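Local structure of uncharacterized protein YJL217W (Saccharomyces cerevisiae, 3O12) at residues A[29-34]-A[42-47]; A[58-63]-A[126-131]; A[85-90]-A[100-105]; A[117-122]-A[134-139]; A[150-153]-A[158-161]. The protein acts in galactose metabolism through the protein Gal83 and may control the level of the enolase Eno1. One frame throughout, in Å; residues are numbered along the deposited sequence. Where two conformers were deposited one is given.

Interaction 1 (A[29-34]-A[42-47]); sequences ELSQGT and VFQEAG
The 3-10 turn at residues 30-32, close to the modelled N terminus, packs beside the end of the edge strand 41-45 of the seven-stranded antiparallel sheet. Two side chains of the turn do the touching. Leu30 sends its CD2 methyl to the carbonyl oxygen of Gly47, with Leu30 CD2 4.1 Å from Gly47 O. Ser31 meets the amide of Gln44 through carbon: Ser31 CB lies 3.4 Å from Gln44 NE2. The hydroxyl stays farther off, with Ser31 OG 4.2 Å from the same NE2. Gln44 spans the gap because its CG is anti to the backbone N (chi1 175°) and the chain runs on extended to the amide. Gly47 has a positive phi and contributes backbone alone.

Within 29-34 the turn has backbone bonds of its own. Gln32 N donates to Glu29 O at 3.0 Å, and Gly33 N donates to Leu30 O at 3.1 Å. In one of two deposited conformers, Gln32 OE1 also accepts a bond from Glu29 N. Leu30 is the buried residue of the contact, and it rests on Val49 of the next strand, 48-52.

The area buried is small, 108 Å², and the contacts across it are van der Waals in kind. Polar atoms of Ser31 and Gln44 come near each other here, but carbon makes the closest approach.

Interaction 2 (A[58-63]-A[126-131]); sequences DFWRET and SSVLTN. With EDO (1,2-ethanediol), chain F; EDO (1,2-ethanediol), chain H; EDO (1,2-ethanediol), chain I; EDO (1,2-ethanediol), chain G.
Trp60 and Val128 meet in the interior, with Trp60 CZ3 4.0 Å from Val128 CG1. The two side chains cross at about a right angle, and the methyl comes to the indole obliquely. Next along, the Arg61 chain crosses Thr130. Its aliphatic part lies against one methyl, with Arg61 CD 3.7 Å from Thr130 CG2. Both contacts are apolar.

The polar ends have other partners. Within its own segment Trp60 NE1 donates to Thr63 O at 3.0 Å, almost in the ring plane, which fixes the turn of the indole. Arg61 NE bonds to Gly132 O, and Thr130 OG1 to Ser134 OG. The same Ser134 hydroxyl meets Arg61 N, so one serine ties both segments.

Two ethanediol molecules, probably from the crystallisation liquor, lie beside the Trp60 indole. The one in chain H sits over a face of the ring, its C2 3.5 Å above the plane. Its O2 donates to Asp58 OD2 at 2.6 Å. The other, in chain G, donates from O2 to Asp58 OD1 and rests its C1 3.7 Å from Val128 CG2.

The short strand 59-61 pairs with 68-78, and 122-131 with 110-119 and 134-140. The contact joins two places far apart in sequence on one curled antiparallel sheet of a two-sheet beta fold.

Interaction 3 (A[85-90]-A[100-105]); sequences AQVRVQ and AGIMVR. With SO4 (sulfate ion), chain B.
Residues 85-89 and 100-102 run nearly antiparallel, 170° apart end to end, but they belong to different sheets, and even the nearest CA atoms, Val89 CA and Gly101 CA, are 6.3 Å apart. The contact is therefore made mainly by side chains.

Ile102 reaches across with its CD1, which lies 4.1 Å from Val87 CG1 and 4.4 Å from Ala85 CB. Its CG1 is anti to the backbone N (chi1 -157°) and the chain is extended to CD1. The Val87 and Ile102 side chains pass alongside one another, pointing opposite ways. Val89 straddles the corner with its two methyls. Val89 CG1 meets Ala100 CB at 4.1 Å, and Val89 CG2 meets Gly101 CA at 4.2 Å.

Arg88 lies on the other face of its strand. Its extended chain presents the guanidinium edge to a sulfate, probably from the crystallisation liquor: Arg88 NH1 to sulfate O3 is 3.0 Å and Arg88 NH2 to O1 is 3.1 Å. Asp147 and Glu204 form salt bridges with the same group.

Strand 83-91 sits between 148-155 and 199-208 in one sheet, while 102-105 lies between 110-119 and 185-191 in the other. Ile102 also touches Leu150, Val152 and Val186, so the contact is part of the apolar layer between two facing beta sheets.

Interaction 4 (A[117-122]-A[134-139]); sequences EISDGH and SDWSTA. With EDO (1,2-ethanediol), chain G.
Glu117 and Trp136 approach each other from strands that cross at 82°, with axes 9.3 Å apart. Both side chains start the same way. In Glu117 the CG is anti to the backbone N (chi1 178°) and the chain stays extended, which carries the carboxylate out to the indole. In Trp136 the CG is likewise anti, and the ring turns its nitrogen toward that carboxylate.

The two side chains cross at about a right angle; the carboxylate and indole planes are 56° apart. Trp136 NE1 gives Glu117 OE1 a weak, bent hydrogen bond of 3.4 Å. The oxygen is oblique to the ring, and Glu117 OE1 is also 3.5 Å from Trp136 CZ2. The stronger partner of Trp136 NE1 is Ser126 OG, which makes a weak bond to Glu117 OE1 as well.

An ethanediol molecule in chain G, probably from the crystallisation liquor, touches both. Its O1 donates to Glu117 OE2 at 2.6 Å, and its C1 lies 3.6 Å above one face of the indole. Ser119, the first residue of the type II' turn, stands farther along, with its OG 4.2 Å from Thr138 OG1.

Glu117 is buried, yet each of its oxygens has a partner. Both protein bonds to Glu117 OE1 are weak, and OE2 is bonded by ethanediol; together they may offset part of the cost of burying the carboxylate.

Interaction 5 (A[150-153]-A[158-161]); sequences LRVT and VLRI
Thr153 and Arg160 form a hydrogen-bonded antiparallel pair, and their backbones satisfy each other. Thr153 N donates to Arg160 O at 2.9 Å, and Arg160 N donates to Thr153 O at 2.8 Å. Each oxygen also takes a CA-H...O contact: Val152 CA is 3.3 Å from Arg160 O, and Leu159 CA is 3.3 Å from Thr153 O.

A water extends the set. It donates to Arg160 O and is hydrogen-bonded to Thr153 OG1 at 2.9 Å. The same hydroxyl bonds to Thr84 OG1 on the neighbouring strand 83-91. Thr153 keeps its methyl for Arg160, the two side chains lying side by side. Thr153 CG2 sits over a face of the guanidinium, 3.7 Å from Arg160 NH2. Arg151, whose NH2 bonds to Gln86 OE1, also makes a cation-pi contact with Trp170.

On the other face Val152 and Ile161 form the non-hydrogen-bonded pair. In one of its two deposited conformers Val152 also reaches Leu159, with Val152 CG1 4.0 Å from Leu159 CG.

The two strands form a hairpin in the seven-stranded sheet, flanked by 83-91 and 172-177. The face of Val152 and Ile161 packs on strands 102-105 and 110-119 of the opposing sheet.

How the interactions relate
From the N terminus, interaction 1 comes first and closes a short loop, bringing the turn before strand 34-36 of the curled sheet to edge strand 41-45 of the seven-stranded sheet. Interaction 2 then joins 58-63 to 126-131 across 62 residues. Interaction 3 falls wholly within that long loop, and Phe59 packs on selenomethionine Met103 between the two. Interaction 4 crosses interaction 2, their segments alternating, and both touch the ethanediol of chain G. Interaction 5 follows in series as a tight hairpin. Its strand 148-155 pairs with 83-91 of interaction 3, while Ile161 meets Ser127 of interaction 2. Interaction 5 lies in the seven-stranded sheet, 2 and 4 in the curled sheet, and 3 bridges both.

Interaction 1 (A[29-34]-A[42-47])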
# COMPACT_ATOMS: atom_id res chain seq x y z
N GLU A 29 3.42 -13.53 9.84
CA GLU A 29 4.54 -12.59 9.83
C GLU A 29 4.88 -12.10 8.44
O GLU A 29 4.54 -12.71 7.42
CB GLU A 29 5.78 -13.22 10.47
CG GLU A 29 5.53 -13.79 11.85
CD GLU A 29 5.29 -12.72 12.89
OE1 GLU A 29 5.07 -11.55 12.50
OE2 GLU A 29 5.32 -13.04 14.10
N LEU A 30 5.55 -10.96 8.39
CA LEU A 30 5.85 -10.31 7.13
C LEU A 30 6.64 -11.20 6.18
O LEU A 30 6.42 -11.19 4.97
CB LEU A 30 6.59 -9.00 7.42
CG LEU A 30 6.75 -8.00 6.28
CD1 LEU A 30 5.40 -7.63 5.67
CD2 LEU A 30 7.47 -6.77 6.82
N SER A 31 7.57 -11.99 6.72
CA SER A 31 8.42 -12.86 5.90
C SER A 31 7.65 -14.03 5.27
O SER A 31 8.21 -14.78 4.47
CB SER A 31 9.58 -13.39 6.75
OG SER A 31 9.08 -14.11 7.86
N GLN A 32 6.38 -14.17 5.62
CA GLN A 32 5.56 -15.22 5.04
C GLN A 32 4.81 -14.72 3.80
O GLN A 32 4.01 -15.44 3.20
CB GLN A 32 4.61 -15.81 6.08
CG GLN A 32 5.35 -16.53 7.19
CD GLN A 32 4.44 -17.01 8.30
OE1 GLN A 32 4.24 -16.32 9.29
NE2 GLN A 32 3.89 -18.20 8.13
N GLY A 33 5.10 -13.49 3.39
CA GLY A 33 4.53 -12.94 2.18
C GLY A 33 5.26 -13.44 0.95
O GLY A 33 6.37 -14.00 1.04
N THR A 34 4.64 -13.24 -0.20
CA THR A 34 5.20 -13.58 -1.50
C THR A 34 5.26 -12.31 -2.34
O THR A 34 4.31 -11.51 -2.33
CB THR A 34 4.28 -14.60 -2.23
OG1 THR A 34 4.15 -15.78 -1.43
CG2 THR A 34 4.87 -14.98 -3.58
N VAL A 42 16.64 -5.60 -2.33
CA VAL A 42 15.83 -5.74 -1.13
C VAL A 42 16.56 -6.59 -0.10
O VAL A 42 17.23 -7.58 -0.45
CB VAL A 42 14.43 -6.32 -1.44
CG1 VAL A 42 14.54 -7.62 -2.20
CG2 VAL A 42 13.61 -6.48 -0.17
N PHE A 43 16.47 -6.19 1.16
CA PHE A 43 16.99 -7.06 2.22
C PHE A 43 16.06 -7.13 3.42
O PHE A 43 15.22 -6.25 3.65
CB PHE A 43 18.43 -6.72 2.62
CG PHE A 43 18.58 -5.40 3.32
CD1 PHE A 43 18.52 -5.31 4.70
CD2 PHE A 43 18.79 -4.24 2.59
CE1 PHE A 43 18.66 -4.09 5.35
CE2 PHE A 43 18.94 -3.02 3.23
CZ PHE A 43 18.87 -2.95 4.62
N GLN A 44 16.21 -8.22 4.16
CA GLN A 44 15.37 -8.53 5.30
C GLN A 44 16.16 -8.32 6.59
O GLN A 44 17.38 -8.57 6.64
CB GLN A 44 14.90 -9.99 5.20
CG GLN A 44 14.10 -10.52 6.39
CD GLN A 44 13.87 -12.04 6.32
OE1 GLN A 44 14.60 -12.77 5.65
NE2 GLN A 44 12.84 -12.50 7.03
N GLU A 45 15.46 -7.86 7.62
CA GLU A 45 15.95 -7.94 8.99
C GLU A 45 14.78 -8.56 9.75
O GLU A 45 13.69 -8.71 9.17
CB GLU A 45 16.32 -6.56 9.54
CG GLU A 45 17.50 -5.92 8.80
CD GLU A 45 17.88 -4.53 9.30
OE1 GLU A 45 17.06 -3.89 10.00
OE2 GLU A 45 19.00 -4.08 8.99
N ALA A 46 14.97 -8.96 11.00
CA ALA A 46 13.85 -9.56 11.72
C ALA A 46 12.67 -8.58 11.82
O ALA A 46 12.79 -7.52 12.43
CB ALA A 46 14.28 -10.03 13.11
N GLY A 47 11.55 -8.94 11.21
CA GLY A 47 10.37 -8.10 11.27
C GLY A 47 10.37 -6.91 10.33
O GLY A 47 9.47 -6.09 10.38

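Interaction 2 (A[58-63]-A[126-131])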
# COMPACT_ATOMS: atom_id res chain seq x y z
N ASP A 58 4.59 0.83 -11.35
CA ASP A 58 3.34 1.54 -11.06
C ASP A 58 2.16 0.57 -10.95
O ASP A 58 2.24 -0.57 -11.42
CB ASP A 58 3.07 2.58 -12.16
CG ASP A 58 2.10 3.69 -11.73
OD1 ASP A 58 1.72 3.77 -10.54
OD2 ASP A 58 1.75 4.51 -12.62
N PHE A 59 1.07 1.03 -10.34
CA PHE A 59 -0.19 0.29 -10.31
C PHE A 59 -1.28 1.26 -10.72
O PHE A 59 -1.51 2.26 -10.04
CB PHE A 59 -0.50 -0.21 -8.90
CG PHE A 59 0.31 -1.41 -8.47
CD1 PHE A 59 0.16 -2.64 -9.11
CD2 PHE A 59 1.17 -1.32 -7.39
CE1 PHE A 59 0.89 -3.75 -8.69
CE2 PHE A 59 1.91 -2.43 -6.96
CZ PHE A 59 1.77 -3.64 -7.62
N TRP A 60 -1.97 0.96 -11.81
CA TRP A 60 -3.07 1.80 -12.29
C TRP A 60 -3.88 1.01 -13.29
O TRP A 60 -3.32 0.23 -14.05
CB TRP A 60 -2.53 3.06 -12.99
CG TRP A 60 -3.63 4.03 -13.33
CD1 TRP A 60 -4.23 4.23 -14.55
CD2 TRP A 60 -4.27 4.92 -12.41
NE1 TRP A 60 -5.21 5.20 -14.44
CE2 TRP A 60 -5.25 5.64 -13.14
CE3 TRP A 60 -4.12 5.19 -11.05
CZ2 TRP A 60 -6.07 6.60 -12.54
CZ3 TRP A 60 -4.94 6.14 -10.45
CH2 TRP A 60 -5.90 6.84 -11.21
N ARG A 61 -5.20 1.19 -13.29
CA ARG A 61 -6.04 0.56 -14.31
C ARG A 61 -6.97 1.54 -15.00
O ARG A 61 -8.00 1.94 -14.43
CB ARG A 61 -6.86 -0.61 -13.73
CG ARG A 61 -6.17 -1.95 -13.83
CD ARG A 61 -7.11 -3.09 -13.44
NE ARG A 61 -8.03 -3.50 -14.50
CZ ARG A 61 -7.71 -4.33 -15.49
NH1 ARG A 61 -8.62 -4.66 -16.40
NH2 ARG A 61 -6.48 -4.82 -15.59
N GLU A 62 -6.58 1.93 -16.21
CA GLU A 62 -7.45 2.55 -17.22
C GLU A 62 -7.88 4.00 -17.02
O GLU A 62 -7.70 4.83 -17.91
CB GLU A 62 -8.68 1.68 -17.48
CG GLU A 62 -9.60 2.22 -18.57
CD GLU A 62 -8.88 2.43 -19.90
OE1 GLU A 62 -7.85 1.78 -20.14
OE2 GLU A 62 -9.36 3.26 -20.70
N THR A 63 -8.48 4.30 -15.87
CA THR A 63 -9.17 5.57 -15.70
C THR A 63 -8.37 6.79 -16.16
O THR A 63 -7.26 7.03 -15.68
CB THR A 63 -9.53 5.76 -14.23
OG1 THR A 63 -10.18 4.57 -13.77
CG2 THR A 63 -10.45 6.95 -14.04
N SER A 126 -2.71 9.39 -0.17
CA SER A 126 -3.40 9.00 -1.38
C SER A 126 -3.91 7.58 -1.26
O SER A 126 -3.29 6.73 -0.61
CB SER A 126 -2.43 9.09 -2.56
OG SER A 126 -2.98 8.59 -3.75
N SER A 127 -5.04 7.29 -1.88
CA SER A 127 -5.51 5.93 -2.02
C SER A 127 -6.13 5.71 -3.38
O SER A 127 -6.72 6.63 -3.95
CB SER A 127 -6.48 5.53 -0.91
OG SER A 127 -7.64 6.32 -0.92
N VAL A 128 -5.96 4.51 -3.91
CA VAL A 128 -6.55 4.13 -5.18
C VAL A 128 -7.27 2.81 -5.00
O VAL A 128 -6.65 1.81 -4.65
CB VAL A 128 -5.50 3.98 -6.29
CG1 VAL A 128 -6.17 3.56 -7.61
CG2 VAL A 128 -4.73 5.29 -6.47
N LEU A 129 -8.58 2.81 -5.21
CA LEU A 129 -9.39 1.61 -5.15
C LEU A 129 -9.71 1.21 -6.57
O LEU A 129 -10.30 2.00 -7.32
CB LEU A 129 -10.68 1.88 -4.37
CG LEU A 129 -11.48 0.65 -3.92
CD1 LEU A 129 -12.48 1.04 -2.85
CD2 LEU A 129 -12.17 -0.01 -5.09
N THR A 130 -9.31 0.01 -6.95
CA THR A 130 -9.48 -0.48 -8.31
C THR A 130 -10.45 -1.64 -8.29
O THR A 130 -10.20 -2.68 -7.68
CB THR A 130 -8.13 -0.87 -8.91
OG1 THR A 130 -7.31 0.30 -8.97
CG2 THR A 130 -8.28 -1.45 -10.31
N ASN A 131 -11.59 -1.44 -8.93
CA ASN A 131 -12.53 -2.52 -9.16
C ASN A 131 -12.85 -2.48 -10.63
O ASN A 131 -13.79 -1.80 -11.05
CB ASN A 131 -13.79 -2.33 -8.31
CG ASN A 131 -14.63 -3.59 -8.24
OD1 ASN A 131 -14.61 -4.41 -9.16
ND2 ASN A 131 -15.39 -3.74 -7.17
C1 EDO F . -0.77 4.98 -2.96
O1 EDO F . 0.15 5.96 -2.47
C2 EDO F . -2.04 5.64 -3.48
O2 EDO F . -1.71 6.45 -4.61
C1 EDO H . -1.79 7.98 -12.42
O1 EDO H . -0.91 9.09 -12.63
C2 EDO H . -1.12 6.71 -12.93
O2 EDO H . 0.02 6.41 -12.11
C1 EDO I . -6.81 10.65 1.19
O1 EDO I . -8.17 11.04 1.41
C2 EDO I . -6.75 9.61 0.08
O2 EDO I . -7.79 8.65 0.28
C1 EDO G . -1.86 7.10 -8.01
O1 EDO G . -0.97 7.00 -6.89
C2 EDO G . -1.44 6.09 -9.07
O2 EDO G . -0.03 6.15 -9.31

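Interaction 3 (A[85-90]-A[100-105])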
# COMPACT_ATOMS: atom_id res chain seq x y z
N ALA A 85 -4.93 -5.44 9.02
CA ALA A 85 -3.49 -5.42 8.82
C ALA A 85 -2.95 -4.05 9.18
O ALA A 85 -3.62 -3.03 8.98
CB ALA A 85 -3.14 -5.76 7.37
N GLN A 86 -1.73 -4.01 9.70
CA GLN A 86 -1.12 -2.75 10.08
C GLN A 86 0.38 -2.80 9.76
O GLN A 86 0.99 -3.87 9.85
CB GLN A 86 -1.37 -2.52 11.56
CG GLN A 86 -0.83 -1.26 12.17
CD GLN A 86 -1.31 -1.13 13.61
OE1 GLN A 86 -2.51 -1.17 13.88
NE2 GLN A 86 -0.37 -0.97 14.54
N VAL A 87 0.97 -1.67 9.39
CA VAL A 87 2.39 -1.62 9.05
C VAL A 87 2.93 -0.21 9.23
O VAL A 87 2.19 0.78 9.09
CB VAL A 87 2.64 -2.12 7.59
CG1 VAL A 87 2.12 -1.12 6.55
CG2 VAL A 87 4.10 -2.48 7.35
N ARG A 88 4.21 -0.12 9.55
CA ARG A 88 4.93 1.15 9.62
C ARG A 88 5.72 1.33 8.33
O ARG A 88 6.34 0.38 7.83
CB ARG A 88 5.87 1.15 10.82
CG ARG A 88 6.53 2.50 11.10
CD ARG A 88 7.44 2.39 12.30
NE ARG A 88 8.00 3.69 12.67
CZ ARG A 88 8.81 3.87 13.71
NH1 ARG A 88 9.14 2.84 14.48
NH2 ARG A 88 9.28 5.08 13.98
N VAL A 89 5.70 2.54 7.79
CA VAL A 89 6.30 2.84 6.49
C VAL A 89 7.27 4.00 6.65
O VAL A 89 6.88 5.09 7.07
CB VAL A 89 5.22 3.26 5.46
CG1 VAL A 89 5.84 3.44 4.08
CG2 VAL A 89 4.11 2.23 5.40
N GLN A 90 8.54 3.75 6.34
CA GLN A 90 9.57 4.77 6.44
C GLN A 90 10.27 4.91 5.09
O GLN A 90 11.19 4.18 4.78
CB GLN A 90 10.56 4.42 7.54
CG GLN A 90 9.93 4.43 8.92
CD GLN A 90 10.87 3.99 10.02
OE1 GLN A 90 11.32 4.81 10.83
NE2 GLN A 90 11.20 2.71 10.03
N ALA A 100 4.76 4.94 -1.55
CA ALA A 100 4.91 3.76 -0.72
C ALA A 100 3.76 3.68 0.27
O ALA A 100 3.16 4.70 0.65
CB ALA A 100 6.25 3.76 -0.00
N GLY A 101 3.44 2.46 0.68
CA GLY A 101 2.37 2.24 1.63
C GLY A 101 1.97 0.79 1.69
O GLY A 101 2.81 -0.10 1.85
N ILE A 102 0.67 0.55 1.59
CA ILE A 102 0.13 -0.80 1.69
C ILE A 102 -0.78 -1.08 0.50
O ILE A 102 -1.37 -0.17 -0.08
CB ILE A 102 -0.65 -0.94 3.02
CG1 ILE A 102 -0.75 -2.41 3.45
CG2 ILE A 102 -2.03 -0.27 2.93
CD1 ILE A 102 -1.28 -2.60 4.88
N MSE A 103 -0.88 -2.35 0.13
CA MSE A 103 -1.83 -2.80 -0.88
C MSE A 103 -2.65 -3.97 -0.35
O MSE A 103 -2.14 -4.82 0.41
CB MSE A 103 -1.09 -3.18 -2.18
CG MSE A 103 -1.88 -4.10 -3.14
SE MSE A 103 -0.97 -4.28 -4.87
CE MSE A 103 -1.59 -2.62 -5.66
N VAL A 104 -3.92 -4.01 -0.72
CA VAL A 104 -4.77 -5.19 -0.59
C VAL A 104 -5.09 -5.62 -2.01
O VAL A 104 -5.51 -4.79 -2.83
CB VAL A 104 -6.07 -4.88 0.15
CG1 VAL A 104 -6.98 -6.09 0.22
CG2 VAL A 104 -5.81 -4.31 1.54
N ARG A 105 -4.90 -6.89 -2.33
CA ARG A 105 -5.07 -7.36 -3.69
C ARG A 105 -5.83 -8.67 -3.73
O ARG A 105 -5.55 -9.60 -2.94
CB ARG A 105 -3.69 -7.55 -4.34
CG ARG A 105 -3.69 -8.04 -5.79
CD ARG A 105 -2.25 -8.03 -6.30
NE ARG A 105 -2.07 -8.60 -7.63
CZ ARG A 105 -1.87 -7.88 -8.73
NH1 ARG A 105 -1.85 -6.55 -8.68
NH2 ARG A 105 -1.69 -8.49 -9.90
S SO4 B . 11.67 4.45 16.69
O1 SO4 B . 10.56 5.39 16.78
O2 SO4 B . 12.56 4.66 17.84
O3 SO4 B . 11.17 3.08 16.71
O4 SO4 B . 12.42 4.67 15.46

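Interaction 4 (A[117-122]-A[134-139])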
# COMPACT_ATOMS: atom_id res chain seq x y z
N GLU A 117 2.31 9.67 -1.57
CA GLU A 117 2.67 9.79 -2.97
C GLU A 117 3.06 11.23 -3.20
O GLU A 117 2.47 12.13 -2.61
CB GLU A 117 1.48 9.44 -3.85
CG GLU A 117 1.75 9.58 -5.34
CD GLU A 117 0.50 9.43 -6.17
OE1 GLU A 117 -0.59 9.73 -5.64
OE2 GLU A 117 0.61 9.01 -7.34
N ILE A 118 4.05 11.45 -4.05
CA ILE A 118 4.38 12.82 -4.44
C ILE A 118 3.61 13.20 -5.70
O ILE A 118 3.88 12.70 -6.78
CB ILE A 118 5.89 13.00 -4.68
CG1 ILE A 118 6.69 12.48 -3.49
CG2 ILE A 118 6.21 14.47 -4.93
CD1 ILE A 118 6.19 12.96 -2.15
N SER A 119 2.62 14.08 -5.54
CA SER A 119 1.82 14.54 -6.67
C SER A 119 1.40 15.98 -6.45
O SER A 119 1.28 16.43 -5.31
CB SER A 119 0.59 13.65 -6.88
OG SER A 119 -0.34 13.80 -5.83
N ASP A 120 1.17 16.70 -7.54
CA ASP A 120 0.93 18.14 -7.47
C ASP A 120 2.12 18.80 -6.77
O ASP A 120 3.25 18.73 -7.25
CB ASP A 120 -0.38 18.45 -6.75
CG ASP A 120 -1.29 19.35 -7.57
OD1 ASP A 120 -2.53 19.16 -7.51
OD2 ASP A 120 -0.78 20.24 -8.27
N GLY A 121 1.87 19.41 -5.62
CA GLY A 121 2.91 20.16 -4.94
C GLY A 121 3.60 19.51 -3.75
O GLY A 121 4.70 19.92 -3.38
N HIS A 122 2.98 18.49 -3.16
CA HIS A 122 3.45 18.01 -1.86
C HIS A 122 3.46 16.50 -1.69
O HIS A 122 3.10 15.74 -2.60
CB HIS A 122 2.58 18.60 -0.75
CG HIS A 122 2.13 20.01 -1.01
ND1 HIS A 122 2.66 21.09 -0.35
CD2 HIS A 122 1.20 20.51 -1.86
CE1 HIS A 122 2.08 22.20 -0.78
NE2 HIS A 122 1.19 21.87 -1.70
N SER A 134 -9.57 2.15 -11.82
CA SER A 134 -9.03 2.87 -10.65
C SER A 134 -9.79 4.14 -10.24
O SER A 134 -10.17 4.96 -11.09
CB SER A 134 -7.56 3.23 -10.89
OG SER A 134 -6.75 2.08 -11.07
N ASP A 135 -9.98 4.30 -8.93
CA ASP A 135 -10.61 5.47 -8.31
C ASP A 135 -9.65 6.04 -7.27
O ASP A 135 -9.43 5.45 -6.20
CB ASP A 135 -11.95 5.07 -7.65
CG ASP A 135 -12.61 6.20 -6.87
OD1 ASP A 135 -11.99 7.27 -6.63
OD2 ASP A 135 -13.79 6.00 -6.49
N TRP A 136 -9.08 7.19 -7.60
CA TRP A 136 -7.97 7.79 -6.88
C TRP A 136 -8.44 8.99 -6.08
O TRP A 136 -9.10 9.88 -6.62
CB TRP A 136 -6.94 8.22 -7.93
CG TRP A 136 -5.70 8.92 -7.47
CD1 TRP A 136 -5.06 8.81 -6.27
CD2 TRP A 136 -4.91 9.80 -8.27
NE1 TRP A 136 -3.93 9.59 -6.26
CE2 TRP A 136 -3.81 10.21 -7.48
CE3 TRP A 136 -5.02 10.29 -9.58
CZ2 TRP A 136 -2.84 11.09 -7.96
CZ3 TRP A 136 -4.05 11.16 -10.05
CH2 TRP A 136 -2.98 11.55 -9.24
N SER A 137 -8.11 9.03 -4.79
CA SER A 137 -8.38 10.18 -3.95
C SER A 137 -7.09 10.62 -3.29
O SER A 137 -6.25 9.79 -2.94
CB SER A 137 -9.42 9.86 -2.89
OG SER A 137 -9.81 11.04 -2.20
N THR A 138 -6.92 11.92 -3.11
CA THR A 138 -5.68 12.43 -2.57
C THR A 138 -5.89 13.73 -1.85
O THR A 138 -6.83 14.47 -2.14
CB THR A 138 -4.64 12.60 -3.70
OG1 THR A 138 -3.34 12.83 -3.12
CG2 THR A 138 -5.04 13.76 -4.62
N ALA A 139 -5.00 13.99 -0.90
CA ALA A 139 -4.99 15.24 -0.17
C ALA A 139 -3.61 15.46 0.42
O ALA A 139 -2.87 14.52 0.65
CB ALA A 139 -6.04 15.20 0.93
C1 EDO G . -1.86 7.10 -8.01
O1 EDO G . -0.97 7.00 -6.89
C2 EDO G . -1.44 6.09 -9.07
O2 EDO G . -0.03 6.15 -9.31

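Interaction 5 (A[150-153]-A[158-161])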
# COMPACT_ATOMS: atom_id res chain seq x y z
N LEU A 150 -0.10 2.63 8.64
CA LEU A 150 -1.39 2.38 8.01
C LEU A 150 -2.06 1.20 8.65
O LEU A 150 -1.40 0.24 9.04
CB LEU A 150 -1.24 2.08 6.52
CG LEU A 150 -0.78 3.27 5.69
CD1 LEU A 150 -0.25 2.82 4.33
CD2 LEU A 150 -1.92 4.31 5.52
N ARG A 151 -3.38 1.25 8.74
CA ARG A 151 -4.18 0.14 9.21
C ARG A 151 -5.32 -0.05 8.23
O ARG A 151 -6.04 0.90 7.90
CB ARG A 151 -4.72 0.40 10.62
CG ARG A 151 -5.65 -0.69 11.14
CD ARG A 151 -6.21 -0.32 12.50
NE ARG A 151 -5.19 -0.37 13.53
CZ ARG A 151 -5.36 0.04 14.78
NH1 ARG A 151 -6.53 0.55 15.16
NH2 ARG A 151 -4.37 -0.06 15.66
N VAL A 152 -5.48 -1.26 7.75
CA VAL A 152 -6.53 -1.57 6.79
C VAL A 152 -7.35 -2.75 7.27
O VAL A 152 -6.79 -3.77 7.71
CB VAL A 152 -5.95 -1.88 5.41
CG1 VAL A 152 -7.07 -2.23 4.43
CG2 VAL A 152 -5.14 -0.70 4.91
N THR A 153 -8.67 -2.63 7.20
CA THR A 153 -9.59 -3.69 7.58
C THR A 153 -10.50 -4.01 6.41
O THR A 153 -11.08 -3.10 5.80
CB THR A 153 -10.44 -3.28 8.79
OG1 THR A 153 -9.57 -2.98 9.89
CG2 THR A 153 -11.39 -4.39 9.18
N VAL A 158 -16.50 -4.62 2.83
CA VAL A 158 -16.17 -3.22 3.10
C VAL A 158 -14.71 -3.12 3.47
O VAL A 158 -14.20 -3.91 4.29
CB VAL A 158 -17.01 -2.64 4.27
CG1 VAL A 158 -16.57 -1.21 4.60
CG2 VAL A 158 -18.48 -2.69 3.93
N LEU A 159 -14.02 -2.17 2.86
CA LEU A 159 -12.65 -1.85 3.20
C LEU A 159 -12.58 -0.52 3.94
O LEU A 159 -13.21 0.46 3.55
CB LEU A 159 -11.79 -1.82 1.93
CG LEU A 159 -10.28 -1.63 2.10
CD1 LEU A 159 -9.51 -2.31 0.95
CD2 LEU A 159 -9.94 -0.16 2.19
N ARG A 160 -11.81 -0.48 5.03
CA ARG A 160 -11.57 0.75 5.78
C ARG A 160 -10.07 0.97 5.89
O ARG A 160 -9.33 0.06 6.28
CB ARG A 160 -12.15 0.64 7.19
CG ARG A 160 -13.64 0.72 7.26
CD ARG A 160 -14.12 0.61 8.70
NE ARG A 160 -14.56 -0.75 9.02
CZ ARG A 160 -14.05 -1.50 9.99
NH1 ARG A 160 -13.07 -1.03 10.76
NH2 ARG A 160 -14.52 -2.72 10.19
N ILE A 161 -9.60 2.16 5.56
CA ILE A 161 -8.20 2.54 5.70
C ILE A 161 -8.07 3.62 6.75
O ILE A 161 -8.81 4.61 6.70
CB ILE A 161 -7.66 3.18 4.41
CG1 ILE A 161 -7.89 2.28 3.21
CG2 ILE A 161 -6.18 3.51 4.57
CD1 ILE A 161 -7.49 2.93 1.91
O HOH W 1 -8.85 -0.16 9.43